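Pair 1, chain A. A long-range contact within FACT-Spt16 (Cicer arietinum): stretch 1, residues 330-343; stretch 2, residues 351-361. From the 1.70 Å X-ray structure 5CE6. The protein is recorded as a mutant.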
# COMPACT_ATOMS: atom_id res chain seq x y z
N GLU A 330 3.26 -24.25 -10.35
CA GLU A 330 2.55 -24.14 -11.61
C GLU A 330 1.10 -23.73 -11.37
O GLU A 330 0.57 -22.85 -12.08
CB GLU A 330 2.61 -25.45 -12.39
CG GLU A 330 4.01 -25.81 -12.84
CD GLU A 330 4.04 -27.00 -13.78
OE1 GLU A 330 4.37 -26.81 -14.96
OE2 GLU A 330 3.72 -28.11 -13.32
N VAL A 331 0.49 -24.34 -10.36
CA VAL A 331 -0.90 -24.04 -10.00
C VAL A 331 -1.04 -22.61 -9.48
O VAL A 331 -1.97 -21.88 -9.86
CB VAL A 331 -1.45 -25.05 -8.99
CG1 VAL A 331 -2.86 -24.67 -8.57
CG2 VAL A 331 -1.44 -26.46 -9.60
N LEU A 332 -0.11 -22.20 -8.62
CA LEU A 332 -0.13 -20.83 -8.10
C LEU A 332 -0.03 -19.80 -9.22
O LEU A 332 -0.74 -18.80 -9.22
CB LEU A 332 1.01 -20.61 -7.10
CG LEU A 332 1.00 -19.19 -6.50
CD1 LEU A 332 -0.27 -19.02 -5.67
CD2 LEU A 332 2.24 -18.98 -5.63
N LEU A 333 0.87 -20.04 -10.17
CA LEU A 333 1.01 -19.13 -11.31
C LEU A 333 -0.28 -19.02 -12.12
O LEU A 333 -0.71 -17.91 -12.48
CB LEU A 333 2.19 -19.58 -12.19
CG LEU A 333 2.39 -18.80 -13.50
CD1 LEU A 333 2.57 -17.31 -13.24
CD2 LEU A 333 3.60 -19.36 -14.23
N LYS A 334 -0.92 -20.15 -12.39
CA LYS A 334 -2.15 -20.16 -13.18
C LYS A 334 -3.26 -19.45 -12.40
O LYS A 334 -4.07 -18.72 -12.97
CB LYS A 334 -2.53 -21.61 -13.50
CG LYS A 334 -3.76 -21.79 -14.38
CD LYS A 334 -3.94 -23.28 -14.69
CE LYS A 334 -5.23 -23.56 -15.45
NZ LYS A 334 -5.32 -25.01 -15.79
N ALA A 335 -3.27 -19.64 -11.08
CA ALA A 335 -4.26 -18.98 -10.23
C ALA A 335 -4.04 -17.47 -10.18
O ALA A 335 -5.00 -16.70 -10.24
CB ALA A 335 -4.25 -19.57 -8.83
N GLN A 336 -2.78 -17.06 -10.05
CA GLN A 336 -2.48 -15.63 -10.02
C GLN A 336 -2.86 -14.97 -11.34
O GLN A 336 -3.41 -13.86 -11.36
CB GLN A 336 -0.99 -15.38 -9.74
CG GLN A 336 -0.69 -13.90 -9.35
CD GLN A 336 0.54 -13.33 -10.04
OE1 GLN A 336 1.06 -13.90 -10.99
NE2 GLN A 336 1.00 -12.17 -9.56
N GLU A 337 -2.56 -15.64 -12.45
CA GLU A 337 -2.92 -15.12 -13.77
C GLU A 337 -4.43 -15.01 -13.91
O GLU A 337 -4.93 -14.12 -14.61
CB GLU A 337 -2.37 -16.02 -14.88
CG GLU A 337 -0.86 -16.01 -15.03
CD GLU A 337 -0.36 -17.17 -15.91
OE1 GLU A 337 -1.04 -18.22 -15.99
OE2 GLU A 337 0.72 -17.02 -16.52
N ALA A 338 -5.16 -15.92 -13.27
CA ALA A 338 -6.62 -15.91 -13.33
C ALA A 338 -7.20 -14.71 -12.58
O ALA A 338 -8.19 -14.11 -13.01
CB ALA A 338 -7.22 -17.23 -12.81
N VAL A 339 -6.58 -14.36 -11.45
CA VAL A 339 -6.99 -13.15 -10.75
C VAL A 339 -6.77 -11.94 -11.63
O VAL A 339 -7.66 -11.10 -11.79
CB VAL A 339 -6.23 -12.97 -9.42
CG1 VAL A 339 -6.65 -11.68 -8.74
CG2 VAL A 339 -6.52 -14.15 -8.51
N ILE A 340 -5.57 -11.85 -12.20
CA ILE A 340 -5.23 -10.70 -13.05
C ILE A 340 -6.19 -10.59 -14.22
O ILE A 340 -6.68 -9.49 -14.55
CB ILE A 340 -3.77 -10.81 -13.54
CG1 ILE A 340 -2.82 -10.66 -12.34
CG2 ILE A 340 -3.48 -9.75 -14.58
CD1 ILE A 340 -1.36 -10.94 -12.69
N GLY A 341 -6.49 -11.73 -14.84
CA GLY A 341 -7.39 -11.76 -15.98
C GLY A 341 -8.82 -11.41 -15.63
O GLY A 341 -9.60 -11.05 -16.52
N SER A 342 -9.17 -11.51 -14.36
CA SER A 342 -10.53 -11.22 -13.91
C SER A 342 -10.69 -9.79 -13.41
O SER A 342 -11.81 -9.34 -13.17
CB SER A 342 -10.97 -12.20 -12.82
OG SER A 342 -11.07 -13.51 -13.33
N LEU A 343 -9.58 -9.09 -13.23
CA LEU A 343 -9.65 -7.70 -12.76
C LEU A 343 -9.89 -6.76 -13.94
O LEU A 343 -8.95 -6.21 -14.53
CB LEU A 343 -8.39 -7.32 -11.98
CG LEU A 343 -8.31 -8.00 -10.62
CD1 LEU A 343 -6.93 -7.83 -10.01
CD2 LEU A 343 -9.39 -7.46 -9.68
N ALA A 351 -15.15 -11.92 -7.47
CA ALA A 351 -15.13 -12.83 -8.61
C ALA A 351 -13.69 -13.11 -9.02
O ALA A 351 -13.35 -14.22 -9.45
CB ALA A 351 -15.93 -12.24 -9.77
N ALA A 352 -12.85 -12.08 -8.90
CA ALA A 352 -11.43 -12.21 -9.23
C ALA A 352 -10.73 -13.15 -8.27
O ALA A 352 -9.93 -13.99 -8.69
CB ALA A 352 -10.76 -10.84 -9.24
N TYR A 353 -11.02 -13.02 -6.98
CA TYR A 353 -10.48 -13.96 -6.01
C TYR A 353 -10.97 -15.39 -6.28
O TYR A 353 -10.17 -16.34 -6.30
CB TYR A 353 -10.79 -13.53 -4.56
CG TYR A 353 -10.24 -14.54 -3.57
CD1 TYR A 353 -8.90 -14.52 -3.20
CD2 TYR A 353 -11.05 -15.53 -3.05
CE1 TYR A 353 -8.38 -15.46 -2.31
CE2 TYR A 353 -10.54 -16.48 -2.17
CZ TYR A 353 -9.21 -16.44 -1.80
OH TYR A 353 -8.73 -17.40 -0.92
N LEU A 354 -12.27 -15.55 -6.50
CA LEU A 354 -12.83 -16.87 -6.72
C LEU A 354 -12.34 -17.50 -8.02
O LEU A 354 -12.38 -18.72 -8.18
CB LEU A 354 -14.35 -16.84 -6.66
CG LEU A 354 -14.88 -16.58 -5.24
CD1 LEU A 354 -16.37 -16.29 -5.25
CD2 LEU A 354 -14.57 -17.78 -4.35
N ALA A 355 -11.84 -16.68 -8.95
CA ALA A 355 -11.21 -17.20 -10.16
C ALA A 355 -9.96 -18.01 -9.81
O ALA A 355 -9.67 -19.03 -10.45
CB ALA A 355 -10.88 -16.07 -11.13
N ALA A 356 -9.21 -17.55 -8.80
CA ALA A 356 -8.05 -18.28 -8.30
C ALA A 356 -8.48 -19.58 -7.63
O ALA A 356 -7.89 -20.63 -7.86
CB ALA A 356 -7.26 -17.44 -7.31
N VAL A 357 -9.48 -19.49 -6.76
CA VAL A 357 -10.01 -20.68 -6.08
C VAL A 357 -10.43 -21.74 -7.10
O VAL A 357 -10.13 -22.92 -6.94
CB VAL A 357 -11.19 -20.32 -5.16
CG1 VAL A 357 -11.76 -21.58 -4.49
CG2 VAL A 357 -10.75 -19.31 -4.10
N SER A 358 -11.11 -21.31 -8.16
CA SER A 358 -11.59 -22.24 -9.18
C SER A 358 -10.44 -22.98 -9.86
O SER A 358 -10.56 -24.18 -10.19
CB SER A 358 -12.43 -21.51 -10.23
OG SER A 358 -13.64 -21.03 -9.68
N VAL A 359 -9.34 -22.27 -10.08
CA VAL A 359 -8.15 -22.87 -10.68
C VAL A 359 -7.57 -23.95 -9.76
O VAL A 359 -7.25 -25.05 -10.21
CB VAL A 359 -7.08 -21.80 -10.96
CG1 VAL A 359 -5.71 -22.44 -11.16
CG2 VAL A 359 -7.47 -20.97 -12.17
N VAL A 360 -7.41 -23.62 -8.49
CA VAL A 360 -6.84 -24.58 -7.54
C VAL A 360 -7.78 -25.77 -7.35
O VAL A 360 -7.34 -26.92 -7.30
CB VAL A 360 -6.47 -23.92 -6.20
CG1 VAL A 360 -5.78 -24.91 -5.28
CG2 VAL A 360 -5.55 -22.72 -6.43
N GLU A 361 -9.08 -25.51 -7.29
CA GLU A 361 -10.06 -26.59 -7.12
C GLU A 361 -9.99 -27.60 -8.28
O GLU A 361 -10.12 -28.81 -8.08
CB GLU A 361 -11.48 -26.03 -6.98
CG GLU A 361 -12.57 -27.10 -6.82
CD GLU A 361 -12.49 -27.87 -5.51
OE1 GLU A 361 -13.04 -29.00 -5.44
OE2 GLU A 361 -11.90 -27.35 -4.54

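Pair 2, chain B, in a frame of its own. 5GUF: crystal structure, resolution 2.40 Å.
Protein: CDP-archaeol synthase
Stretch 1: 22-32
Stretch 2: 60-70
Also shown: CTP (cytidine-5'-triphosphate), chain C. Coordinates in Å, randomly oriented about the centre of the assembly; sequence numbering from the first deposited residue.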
# COMPACT_ATOMS: atom_id res chain seq x y z
N LEU B 22 17.54 -8.23 0.53
CA LEU B 22 18.46 -7.30 1.19
C LEU B 22 19.27 -6.46 0.20
O LEU B 22 19.54 -5.29 0.52
CB LEU B 22 19.37 -8.06 2.16
CG LEU B 22 18.84 -8.12 3.61
CD1 LEU B 22 19.50 -9.23 4.41
CD2 LEU B 22 19.01 -6.79 4.33
N PRO B 23 19.68 -6.96 -0.96
CA PRO B 23 20.29 -6.04 -1.94
C PRO B 23 19.38 -4.90 -2.37
O PRO B 23 19.86 -3.78 -2.55
CB PRO B 23 20.63 -6.97 -3.12
CG PRO B 23 20.91 -8.28 -2.45
CD PRO B 23 19.95 -8.37 -1.28
N ALA B 24 18.08 -5.17 -2.53
CA ALA B 24 17.14 -4.11 -2.89
C ALA B 24 16.99 -3.10 -1.76
O ALA B 24 17.01 -1.88 -1.98
CB ALA B 24 15.78 -4.72 -3.25
N MET B 25 16.81 -3.59 -0.53
CA MET B 25 16.75 -2.72 0.64
C MET B 25 17.99 -1.84 0.72
O MET B 25 17.91 -0.64 1.00
CB MET B 25 16.64 -3.57 1.91
CG MET B 25 15.26 -4.15 2.16
SD MET B 25 15.20 -5.13 3.68
CE MET B 25 15.46 -6.77 3.04
N ILE B 26 19.16 -2.42 0.45
CA ILE B 26 20.40 -1.67 0.51
C ILE B 26 20.51 -0.72 -0.68
O ILE B 26 20.98 0.41 -0.55
CB ILE B 26 21.60 -2.62 0.61
CG1 ILE B 26 21.72 -3.09 2.07
CG2 ILE B 26 22.88 -1.92 0.21
CD1 ILE B 26 22.51 -4.34 2.26
N ALA B 27 20.07 -1.16 -1.86
CA ALA B 27 20.03 -0.25 -3.00
C ALA B 27 19.09 0.92 -2.72
O ALA B 27 19.39 2.06 -3.08
CB ALA B 27 19.60 -0.99 -4.26
N ASN B 28 17.97 0.66 -2.06
CA ASN B 28 16.99 1.71 -1.82
C ASN B 28 17.45 2.70 -0.75
O ASN B 28 17.07 3.87 -0.80
CB ASN B 28 15.66 1.09 -1.41
CG ASN B 28 14.64 2.12 -1.04
OD1 ASN B 28 14.27 2.96 -1.86
ND2 ASN B 28 14.18 2.07 0.20
N ALA B 29 18.27 2.25 0.21
CA ALA B 29 18.66 3.07 1.35
C ALA B 29 19.92 3.88 1.10
O ALA B 29 20.11 4.92 1.74
CB ALA B 29 18.87 2.19 2.59
N THR B 30 20.78 3.45 0.19
CA THR B 30 22.07 4.08 -0.04
C THR B 30 22.00 5.51 -0.59
O THR B 30 22.82 6.34 -0.18
CB THR B 30 22.91 3.17 -0.95
OG1 THR B 30 23.17 1.94 -0.26
CG2 THR B 30 24.24 3.81 -1.31
N PRO B 31 21.07 5.85 -1.50
CA PRO B 31 21.05 7.23 -2.02
C PRO B 31 20.79 8.31 -0.97
O PRO B 31 21.14 9.47 -1.20
CB PRO B 31 19.93 7.19 -3.07
CG PRO B 31 19.82 5.74 -3.47
CD PRO B 31 20.14 4.97 -2.23
N VAL B 32 20.25 7.96 0.20
CA VAL B 32 19.99 8.98 1.21
C VAL B 32 21.29 9.45 1.87
O VAL B 32 21.33 10.53 2.46
CB VAL B 32 19.00 8.45 2.26
CG1 VAL B 32 17.86 7.71 1.59
CG2 VAL B 32 19.71 7.54 3.26
N GLU B 60 23.97 10.21 -9.15
CA GLU B 60 24.85 9.67 -8.12
C GLU B 60 24.08 8.73 -7.22
O GLU B 60 24.61 7.69 -6.79
CB GLU B 60 25.47 10.81 -7.31
CG GLU B 60 26.09 11.94 -8.13
CD GLU B 60 25.06 13.02 -8.55
OE1 GLU B 60 24.09 12.71 -9.28
OE2 GLU B 60 25.21 14.19 -8.13
N GLY B 61 22.82 9.05 -6.94
CA GLY B 61 21.99 8.14 -6.17
C GLY B 61 21.83 6.80 -6.84
O GLY B 61 21.99 5.75 -6.21
N LEU B 62 21.53 6.80 -8.14
CA LEU B 62 21.34 5.55 -8.85
C LEU B 62 22.62 4.71 -8.86
O LEU B 62 22.57 3.49 -8.69
CB LEU B 62 20.87 5.81 -10.27
CG LEU B 62 19.44 6.26 -10.48
CD1 LEU B 62 19.11 6.17 -11.98
CD2 LEU B 62 18.50 5.40 -9.66
N LEU B 63 23.77 5.35 -9.07
CA LEU B 63 25.03 4.61 -9.18
C LEU B 63 25.44 4.02 -7.83
O LEU B 63 25.81 2.85 -7.75
CB LEU B 63 26.13 5.51 -9.73
CG LEU B 63 25.92 5.81 -11.21
CD1 LEU B 63 26.80 6.98 -11.64
CD2 LEU B 63 26.19 4.55 -12.02
N ALA B 64 25.40 4.83 -6.77
CA ALA B 64 25.71 4.33 -5.44
C ALA B 64 24.73 3.24 -5.03
O ALA B 64 25.13 2.24 -4.43
CB ALA B 64 25.68 5.48 -4.42
N GLY B 65 23.45 3.41 -5.36
CA GLY B 65 22.47 2.38 -5.05
C GLY B 65 22.78 1.09 -5.77
O GLY B 65 22.78 0.00 -5.18
N PHE B 66 23.08 1.20 -7.06
CA PHE B 66 23.41 0.03 -7.87
C PHE B 66 24.69 -0.64 -7.37
O PHE B 66 24.73 -1.85 -7.17
CB PHE B 66 23.54 0.47 -9.32
CG PHE B 66 23.83 -0.64 -10.25
CD1 PHE B 66 22.94 -1.70 -10.38
CD2 PHE B 66 24.99 -0.64 -11.01
CE1 PHE B 66 23.21 -2.75 -11.25
CE2 PHE B 66 25.27 -1.68 -11.88
CZ PHE B 66 24.37 -2.74 -12.00
N ALA B 67 25.75 0.15 -7.17
CA ALA B 67 26.98 -0.37 -6.60
C ALA B 67 26.73 -1.07 -5.28
O ALA B 67 27.19 -2.19 -5.06
CB ALA B 67 27.99 0.77 -6.43
N ALA B 68 25.98 -0.43 -4.38
CA ALA B 68 25.73 -0.99 -3.07
C ALA B 68 24.95 -2.30 -3.16
O ALA B 68 25.24 -3.26 -2.43
CB ALA B 68 24.97 0.02 -2.21
N GLY B 69 23.94 -2.33 -4.04
CA GLY B 69 23.14 -3.53 -4.19
C GLY B 69 23.94 -4.68 -4.77
O GLY B 69 23.77 -5.83 -4.36
N SER B 70 24.82 -4.38 -5.72
CA SER B 70 25.71 -5.40 -6.25
C SER B 70 26.64 -5.94 -5.16
O SER B 70 26.80 -7.15 -5.01
CB SER B 70 26.52 -4.84 -7.41
OG SER B 70 25.64 -4.24 -8.35
N1 CTP C . 18.12 9.89 -3.55
C2 CTP C . 18.92 10.13 -4.67
N3 CTP C . 18.76 9.40 -5.84
C4 CTP C . 17.82 8.38 -5.87
C5 CTP C . 17.05 8.11 -4.74
C6 CTP C . 17.09 8.98 -3.65
O2 CTP C . 19.79 10.99 -4.63
N4 CTP C . 17.67 7.67 -6.99
C1' CTP C . 18.39 10.67 -2.30
C2' CTP C . 17.85 12.09 -2.43
O2' CTP C . 18.66 12.95 -1.66
C3' CTP C . 16.49 11.99 -1.78
C4' CTP C . 16.81 11.05 -0.62
O4' CTP C . 17.77 10.14 -1.13
O3' CTP C . 16.03 13.25 -1.37
C5' CTP C . 15.56 10.36 -0.07
O5' CTP C . 14.98 9.50 -1.02
PA CTP C . 13.41 9.62 -1.36
O1A CTP C . 12.69 9.65 -0.03
O2A CTP C . 12.93 8.49 -2.24
O3A CTP C . 13.30 11.02 -2.15
PB CTP C . 12.38 12.26 -1.68
O1B CTP C . 13.29 13.36 -1.18
O2B CTP C . 11.38 11.90 -0.62
O3B CTP C . 11.64 12.67 -3.07
PG CTP C . 10.25 12.00 -3.57
O1G CTP C . 9.11 12.87 -3.11
O2G CTP C . 10.36 11.90 -5.06
O3G CTP C . 10.07 10.62 -3.01

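Pair 1 and pair 2 are both closely packed antiparallel helix pairs. The axes approach to 7.6 Å in each, at angles of 152° and 153° between their N-to-C directions, and 14 central residues superpose with an RMSD of 0.6 Å. No hydrogen bond crosses either interface, so both depend on close fit, and axes this near leave little room for side chains between them.

The tightest place shows this best. In pair 1, Ala335(A) faces Ala356(A), their CA atoms 4.3 Å apart and their CB atoms 4.0 Å apart. The matched residues are Ala27(B) and Gly65(B), whose CA atoms lie 4.1 Å apart. Alanine's single methyl suits the first position in both pairs. Opposite it, pair 1 accommodates a second methyl, whereas pair 2 has none: an ideal CB on Gly65(B) would lie 3.0 Å from Ala27(B) O, a clash. The bare glycine instead lets Ala27(B) CB come to 3.5 Å from Gly65(B) O, and Ala27(B) CA makes a CA-H...O contact of 3.5 Å with that same oxygen.

Near the beginning of the first stretch, Val331(A) matches Pro23(B). Val331(A) CG1 meets Val360(A) CG2 at 4.0 Å, branched chain against branched chain; the compact proline ring instead lays its CB 3.6 Å from Gly69(B) O, against the backbone of a residue with no side chain. Proline has no N-H to donate, and the helix is kinked here, the N of Pro23(B) making no bond to the turn before.

Val359(A), matched by Ala68(B), points toward the other helix in both pairs. The valine is a knob among Val331(A), Lys334(A), Ala335(A) and Ala338(A), its branches reaching Lys334(A) CG (from CG1) and Ala338(A) CB (from CG2), each at 3.8 Å. In pair 2 the matched residue has only a methyl: Ala68(B) CB lies 3.7 Å from Ile26(B) CG2 and 3.3 Å from Thr30(B) OG1. Thr30(B) is larger than the matched Ala338(A), and Ile26(B), branched at CB, takes the place of the long Lys334(A) chain.

Ala338(A) and Thr30(B) also meet matched alanines, Ala338(A) CB lying 4.2 Å from Ala355(A) CB and Thr30(B) CG2 3.8 Å from Ala64(B) CB. Threonine suits this apolar place because its OG1 donates a hydrogen bond to Ile26(B) O, at 2.7 Å, within its own stretch.

Val339(A) and Pro31(B) match more loosely, at 1.8 Å. Both nevertheless press on a backbone oxygen: Val339(A) CG2 is 3.4 Å from Ala352(A) O, and Pro31(B) CG is 3.5 Å from Gly61(B) O. Ala352(A) points its small methyl toward the first helix, its CB 4.2 Å from Val339(A) CG1. The matching Gly61(B) leaves space for the bound nucleotide; an ideal CB there would clash with CTP N3 and be tight against Pro31(B) CB, at 3.3 Å.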